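Local coordinates for protein putative polyketide synthase (Brevibacillus brevis, PDB 5HU7) that probably catalyses the dehydration of beta-hydroxyacyl intermediates during polyketide assembly, as the dehydratase domain of a trans-acyltransferase polyketide synthase, at residues L148-Y162 with F176-L190. Numbering follows the deposited sequence.
Sequences LQAESSEILTARQCY and FQGIDQVYRAPGHVL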
loop_
_atom_site.group_PDB
_atom_site.type_symbol
_atom_site.label_atom_id
_atom_site.label_comp_id
_atom_site.label_asym_id
_atom_site.label_seq_id
_atom_site.Cartn_x
_atom_site.Cartn_y
_atom_site.Cartn_z
ATOM N N LEU A 148 18.993 -40.289 10.005
ATOM C CA LEU A 148 17.727 -40.542 9.283
ATOM C C LEU A 148 17.979 -41.324 8.023
ATOM O O LEU A 148 17.232 -42.247 7.707
ATOM C CB LEU A 148 16.981 -39.229 8.966
ATOM C CG LEU A 148 16.369 -38.524 10.182
ATOM C CD1 LEU A 148 16.013 -37.068 9.848
ATOM C CD2 LEU A 148 15.108 -39.241 10.682
ATOM N N GLN A 149 19.060 -40.983 7.328
ATOM C CA GLN A 149 19.470 -41.646 6.101
ATOM C C GLN A 149 19.928 -43.094 6.341
ATOM O O GLN A 149 19.611 -43.962 5.538
ATOM C CB GLN A 149 20.598 -40.860 5.435
ATOM C CG GLN A 149 20.159 -39.495 4.917
ATOM C CD GLN A 149 21.334 -38.661 4.468
ATOM O OE1 GLN A 149 22.493 -39.080 4.509
ATOM N NE2 GLN A 149 21.057 -37.462 4.021
ATOM N N ALA A 150 20.663 -43.363 7.437
ATOM C CA ALA A 150 21.157 -44.722 7.753
ATOM C C ALA A 150 20.042 -45.688 8.151
ATOM O O ALA A 150 20.188 -46.892 8.010
ATOM C CB ALA A 150 22.189 -44.655 8.868
ATOM N N GLU A 151 18.948 -45.151 8.660
ATOM C CA GLU A 151 17.762 -45.883 9.097
ATOM C C GLU A 151 16.880 -46.418 7.918
ATOM O O GLU A 151 16.046 -47.291 8.145
ATOM C CB GLU A 151 16.920 -44.897 9.974
ATOM C CG GLU A 151 15.751 -45.481 10.746
ATOM C CD GLU A 151 14.823 -44.425 11.314
ATOM O OE1 GLU A 151 15.313 -43.334 11.691
ATOM O OE2 GLU A 151 13.596 -44.677 11.342
ATOM N N SER A 152 17.059 -45.931 6.679
ATOM C CA SER A 152 16.159 -46.255 5.585
ATOM C C SER A 152 16.284 -47.692 5.065
ATOM O O SER A 152 17.356 -48.315 5.095
ATOM C CB SER A 152 16.288 -45.245 4.443
ATOM O OG SER A 152 17.627 -44.971 4.074
ATOM N N SER A 153 15.134 -48.223 4.620
ATOM C CA SER A 153 14.997 -49.559 4.056
ATOM C C SER A 153 15.145 -49.506 2.524
ATOM O O SER A 153 15.489 -50.511 1.907
ATOM C CB SER A 153 13.647 -50.141 4.441
ATOM O OG SER A 153 12.578 -49.296 4.035
ATOM N N GLU A 154 14.854 -48.349 1.910
ATOM C CA GLU A 154 14.999 -48.138 0.482
ATOM C C GLU A 154 15.441 -46.703 0.217
ATOM O O GLU A 154 15.122 -45.797 0.991
ATOM C CB GLU A 154 13.649 -48.339 -0.225
ATOM C CG GLU A 154 13.275 -49.783 -0.453
ATOM C CD GLU A 154 12.139 -49.992 -1.434
ATOM O OE1 GLU A 154 11.703 -49.000 -2.061
ATOM O OE2 GLU A 154 11.685 -51.150 -1.582
ATOM N N ILE A 155 16.138 -46.499 -0.905
ATOM C CA ILE A 155 16.519 -45.185 -1.427
ATOM C C ILE A 155 16.126 -45.220 -2.893
ATOM O O ILE A 155 16.568 -46.088 -3.634
ATOM C CB ILE A 155 17.986 -44.801 -1.256
ATOM C CG1 ILE A 155 18.424 -45.023 0.195
ATOM C CG2 ILE A 155 18.195 -43.343 -1.692
ATOM C CD1 ILE A 155 19.834 -44.748 0.447
ATOM N N LEU A 156 15.266 -44.301 -3.289
ATOM C CA LEU A 156 14.728 -44.249 -4.635
ATOM C C LEU A 156 15.224 -43.066 -5.397
ATOM O O LEU A 156 15.300 -41.979 -4.863
ATOM C CB LEU A 156 13.204 -44.145 -4.581
ATOM C CG LEU A 156 12.485 -45.349 -3.991
ATOM C CD1 LEU A 156 12.476 -45.296 -2.458
ATOM C CD2 LEU A 156 11.044 -45.384 -4.459
ATOM N N THR A 157 15.429 -43.250 -6.693
ATOM C CA THR A 157 15.745 -42.147 -7.603
ATOM C C THR A 157 14.403 -41.393 -7.913
ATOM O O THR A 157 13.330 -41.895 -7.585
ATOM C CB THR A 157 16.274 -42.692 -8.908
ATOM O OG1 THR A 157 15.238 -43.469 -9.504
ATOM C CG2 THR A 157 17.554 -43.539 -8.736
ATOM N N ALA A 158 14.421 -40.245 -8.589
ATOM C CA ALA A 158 13.125 -39.600 -8.929
ATOM C C ALA A 158 12.276 -40.525 -9.877
ATOM O O ALA A 158 11.079 -40.696 -9.645
ATOM C CB ALA A 158 13.342 -38.252 -9.589
ATOM N N ARG A 159 12.903 -41.172 -10.866
ATOM C CA ARG A 159 12.175 -42.080 -11.763
ATOM C C ARG A 159 11.462 -43.200 -11.017
ATOM O O ARG A 159 10.286 -43.439 -11.243
ATOM C CB ARG A 159 13.120 -42.740 -12.775
ATOM C CG ARG A 159 13.509 -41.867 -13.945
ATOM C CD ARG A 159 14.037 -42.759 -15.059
ATOM N NE ARG A 159 12.939 -43.431 -15.758
ATOM C CZ ARG A 159 12.232 -42.906 -16.754
ATOM N NH1 ARG A 159 12.528 -41.709 -17.229
ATOM N NH2 ARG A 159 11.250 -43.601 -17.317
ATOM N N GLN A 160 12.185 -43.917 -10.184
ATOM C CA GLN A 160 11.610 -45.011 -9.402
ATOM C C GLN A 160 10.344 -44.616 -8.623
ATOM O O GLN A 160 9.430 -45.431 -8.544
ATOM C CB GLN A 160 12.662 -45.593 -8.446
ATOM C CG GLN A 160 13.679 -46.442 -9.177
ATOM C CD GLN A 160 14.810 -46.863 -8.284
ATOM O OE1 GLN A 160 15.380 -46.065 -7.553
ATOM N NE2 GLN A 160 15.241 -48.092 -8.409
ATOM N N CYS A 161 10.294 -43.413 -8.025
ATOM C CA CYS A 161 9.088 -42.940 -7.321
ATOM C C CYS A 161 7.923 -42.867 -8.321
ATOM O O CYS A 161 6.870 -43.451 -8.067
ATOM C CB CYS A 161 9.325 -41.577 -6.668
ATOM S SG CYS A 161 10.506 -41.589 -5.296
ATOM N N TYR A 162 8.133 -42.155 -9.462
ATOM C CA TYR A 162 7.162 -41.995 -10.558
ATOM C C TYR A 162 6.678 -43.330 -11.045
ATOM O O TYR A 162 5.473 -43.521 -11.190
ATOM C CB TYR A 162 7.789 -41.241 -11.745
ATOM C CG TYR A 162 7.039 -41.393 -13.061
ATOM C CD1 TYR A 162 5.872 -40.670 -13.314
ATOM C CD2 TYR A 162 7.518 -42.228 -14.066
ATOM C CE1 TYR A 162 5.169 -40.824 -14.504
ATOM C CE2 TYR A 162 6.847 -42.353 -15.283
ATOM C CZ TYR A 162 5.675 -41.638 -15.503
ATOM O OH TYR A 162 4.989 -41.737 -16.695
ATOM N N PHE A 176 8.695 -34.756 -11.350
ATOM C CA PHE A 176 9.480 -35.040 -10.143
ATOM C C PHE A 176 10.861 -34.391 -10.395
ATOM O O PHE A 176 11.903 -34.992 -10.101
ATOM C CB PHE A 176 9.630 -36.572 -9.958
ATOM C CG PHE A 176 8.332 -37.350 -9.910
ATOM C CD1 PHE A 176 7.510 -37.436 -11.025
ATOM C CD2 PHE A 176 7.976 -38.072 -8.782
ATOM C CE1 PHE A 176 6.285 -38.081 -10.959
ATOM C CE2 PHE A 176 6.781 -38.786 -8.744
ATOM C CZ PHE A 176 5.932 -38.767 -9.826
ATOM N N GLN A 177 10.850 -33.168 -10.994
ATOM C CA GLN A 177 12.056 -32.410 -11.355
ATOM C C GLN A 177 12.759 -31.849 -10.119
ATOM O O GLN A 177 13.979 -31.660 -10.136
ATOM C CB GLN A 177 11.722 -31.267 -12.338
ATOM C CG GLN A 177 11.450 -31.737 -13.782
ATOM C CD GLN A 177 10.819 -30.670 -14.665
ATOM O OE1 GLN A 177 10.492 -29.552 -14.231
ATOM N NE2 GLN A 177 10.628 -30.995 -15.934
ATOM N N GLY A 178 12.000 -31.596 -9.061
ATOM C CA GLY A 178 12.569 -31.093 -7.819
ATOM C C GLY A 178 13.157 -32.139 -6.888
ATOM O O GLY A 178 13.816 -31.768 -5.924
ATOM N N ILE A 179 12.960 -33.448 -7.163
ATOM C CA ILE A 179 13.408 -34.544 -6.291
ATOM C C ILE A 179 14.738 -35.133 -6.710
ATOM O O ILE A 179 14.782 -35.750 -7.766
ATOM C CB ILE A 179 12.311 -35.660 -6.272
ATOM C CG1 ILE A 179 10.972 -35.080 -5.779
ATOM C CG2 ILE A 179 12.736 -36.890 -5.406
ATOM C CD1 ILE A 179 9.890 -36.071 -5.726
ATOM N N ASP A 180 15.798 -35.037 -5.871
ATOM C CA ASP A 180 17.062 -35.697 -6.182
ATOM C C ASP A 180 16.944 -37.188 -5.822
ATOM O O ASP A 180 17.256 -38.060 -6.625
ATOM C CB ASP A 180 18.230 -35.068 -5.404
ATOM C CG ASP A 180 18.662 -33.700 -5.891
ATOM O OD1 ASP A 180 18.756 -33.510 -7.120
ATOM O OD2 ASP A 180 18.995 -32.848 -5.042
ATOM N N GLN A 181 16.528 -37.474 -4.602
ATOM C CA GLN A 181 16.391 -38.847 -4.133
ATOM C C GLN A 181 15.465 -38.911 -2.962
ATOM O O GLN A 181 15.236 -37.905 -2.304
ATOM C CB GLN A 181 17.769 -39.448 -3.785
ATOM C CG GLN A 181 18.635 -38.551 -2.902
ATOM C CD GLN A 181 20.028 -39.095 -2.719
ATOM O OE1 GLN A 181 20.238 -40.118 -2.068
ATOM N NE2 GLN A 181 21.016 -38.419 -3.267
ATOM N N VAL A 182 14.914 -40.093 -2.703
ATOM C CA VAL A 182 13.992 -40.278 -1.590
ATOM C C VAL A 182 14.483 -41.393 -0.724
ATOM O O VAL A 182 14.618 -42.506 -1.192
ATOM C CB VAL A 182 12.553 -40.543 -2.083
ATOM C CG1 VAL A 182 11.623 -40.838 -0.923
ATOM C CG2 VAL A 182 12.051 -39.358 -2.882
ATOM N N TYR A 183 14.689 -41.097 0.552
ATOM C CA TYR A 183 15.071 -42.067 1.586
ATOM C C TYR A 183 13.805 -42.535 2.305
ATOM O O TYR A 183 13.176 -41.741 2.970
ATOM C CB TYR A 183 15.976 -41.392 2.601
ATOM C CG TYR A 183 17.325 -40.974 2.067
ATOM C CD1 TYR A 183 17.523 -39.709 1.540
ATOM C CD2 TYR A 183 18.440 -41.777 2.242
ATOM C CE1 TYR A 183 18.775 -39.288 1.119
ATOM C CE2 TYR A 183 19.703 -41.358 1.847
ATOM C CZ TYR A 183 19.864 -40.116 1.264
ATOM O OH TYR A 183 21.105 -39.687 0.868
ATOM N N ARG A 184 13.452 -43.810 2.202
ATOM C CA ARG A 184 12.262 -44.319 2.859
ATOM C C ARG A 184 12.613 -45.127 4.059
ATOM O O ARG A 184 13.432 -46.040 4.008
ATOM C CB ARG A 184 11.384 -45.208 1.961
ATOM C CG ARG A 184 10.054 -45.573 2.690
ATOM C CD ARG A 184 9.102 -46.501 1.980
ATOM N NE ARG A 184 9.715 -47.792 1.652
ATOM C CZ ARG A 184 9.888 -48.802 2.510
ATOM N NH1 ARG A 184 9.516 -48.687 3.783
ATOM N NH2 ARG A 184 10.453 -49.934 2.097
ATOM N N ALA A 185 11.851 -44.907 5.091
ATOM C CA ALA A 185 11.971 -45.696 6.287
ATOM C C ALA A 185 10.561 -45.998 6.733
ATOM O O ALA A 185 9.618 -45.333 6.291
ATOM C CB ALA A 185 12.673 -44.885 7.354
ATOM N N PRO A 186 10.379 -46.941 7.665
ATOM C CA PRO A 186 9.034 -47.172 8.205
ATOM C C PRO A 186 8.586 -45.929 8.983
ATOM O O PRO A 186 9.324 -45.450 9.843
ATOM C CB PRO A 186 9.240 -48.397 9.113
ATOM C CG PRO A 186 10.513 -49.004 8.631
ATOM C CD PRO A 186 11.355 -47.832 8.313
ATOM N N GLY A 187 7.456 -45.345 8.583
ATOM C CA GLY A 187 6.922 -44.133 9.210
ATOM C C GLY A 187 7.399 -42.794 8.669
ATOM O O GLY A 187 6.867 -41.757 9.101
ATOM N N HIS A 188 8.393 -42.767 7.737
ATOM C CA HIS A 188 8.845 -41.490 7.169
ATOM C C HIS A 188 9.493 -41.590 5.797
ATOM O O HIS A 188 9.984 -42.638 5.402
ATOM C CB HIS A 188 9.804 -40.730 8.132
ATOM C CG HIS A 188 11.215 -41.245 8.217
ATOM N ND1 HIS A 188 12.136 -41.052 7.181
ATOM C CD2 HIS A 188 11.857 -41.832 9.247
ATOM C CE1 HIS A 188 13.270 -41.605 7.586
ATOM N NE2 HIS A 188 13.160 -42.066 8.830
ATOM N N VAL A 189 9.520 -40.448 5.100
ATOM C CA VAL A 189 10.229 -40.281 3.849
ATOM C C VAL A 189 11.067 -39.031 4.007
ATOM O O VAL A 189 10.580 -38.047 4.551
ATOM C CB VAL A 189 9.344 -40.257 2.572
ATOM C CG1 VAL A 189 8.650 -41.585 2.384
ATOM C CG2 VAL A 189 8.321 -39.137 2.601
ATOM N N LEU A 190 12.359 -39.107 3.656
ATOM C CA LEU A 190 13.255 -37.951 3.705
ATOM C C LEU A 190 13.577 -37.659 2.257
ATOM O O LEU A 190 14.207 -38.477 1.584
ATOM C CB LEU A 190 14.522 -38.204 4.534
ATOM C CG LEU A 190 15.548 -37.080 4.505
ATOM C CD1 LEU A 190 15.080 -35.900 5.346
ATOM C CD2 LEU A 190 16.933 -37.593 4.959
#
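Strand 154-157 pairs antiparallel with strand 181-185 at an edge of the hotdog-fold beta-structure expected of polyketide synthase dehydratases, the two short axes running at 158°. Leu156 and Val182 form a hydrogen-bonded pair: Leu156 N donates to Val182 O at 2.8 Å, and Val182 N returns a bond to Leu156 O. Arg184 N likewise donates to Glu154 O. At the start of strand 154-157 a classic beta bulge sets Ser153 and Glu154 opposite the single residue Arg184; Ser153 N reaches Arg184 O at 2.8 Å, while the bond from Glu154 N to the same oxygen is weak. Beyond Arg184 the chain makes a type II turn from Ala185 to His188 and runs back as the next strand.

The Tyr183 ring has neighbours on both faces. Gln149 CG sits over one face, a CH-pi contact 3.7 Å from the ring centroid, and the extended Gln149 chain carries its amide on across the hydroxyl end, stacked with its plane within 4° of the ring's. Ile155 CG2 lies under the opposite face, toward the rim, and Ile155 CD1 comes in beside Tyr183 CE2 (3.7 Å), while Ser152 OG meets the ring edge. An alanine at Tyr183 would remove this shared surface and is likely to leave Gln149 and Ile155 without their common partner.

On the other side of the strand pair, Val182 CG2 touches Cys161 SG at 3.6 Å, and Tyr222 of helix 212-227 packs against Leu156 and Glu154. A capping box of Thr157 and Gln160 starts helix 158-167, whose Ala158 CB rests 3.4 Å from Ile179 O. One turn on, the helix backbone places Tyr162 CB over the face of the Phe176 ring, 3.7 Å from its centroid. With CG anti to the backbone N (chi1 162°), the Tyr162 ring turns its CD1 edge to Phe176 CE1, 3.5 Å away.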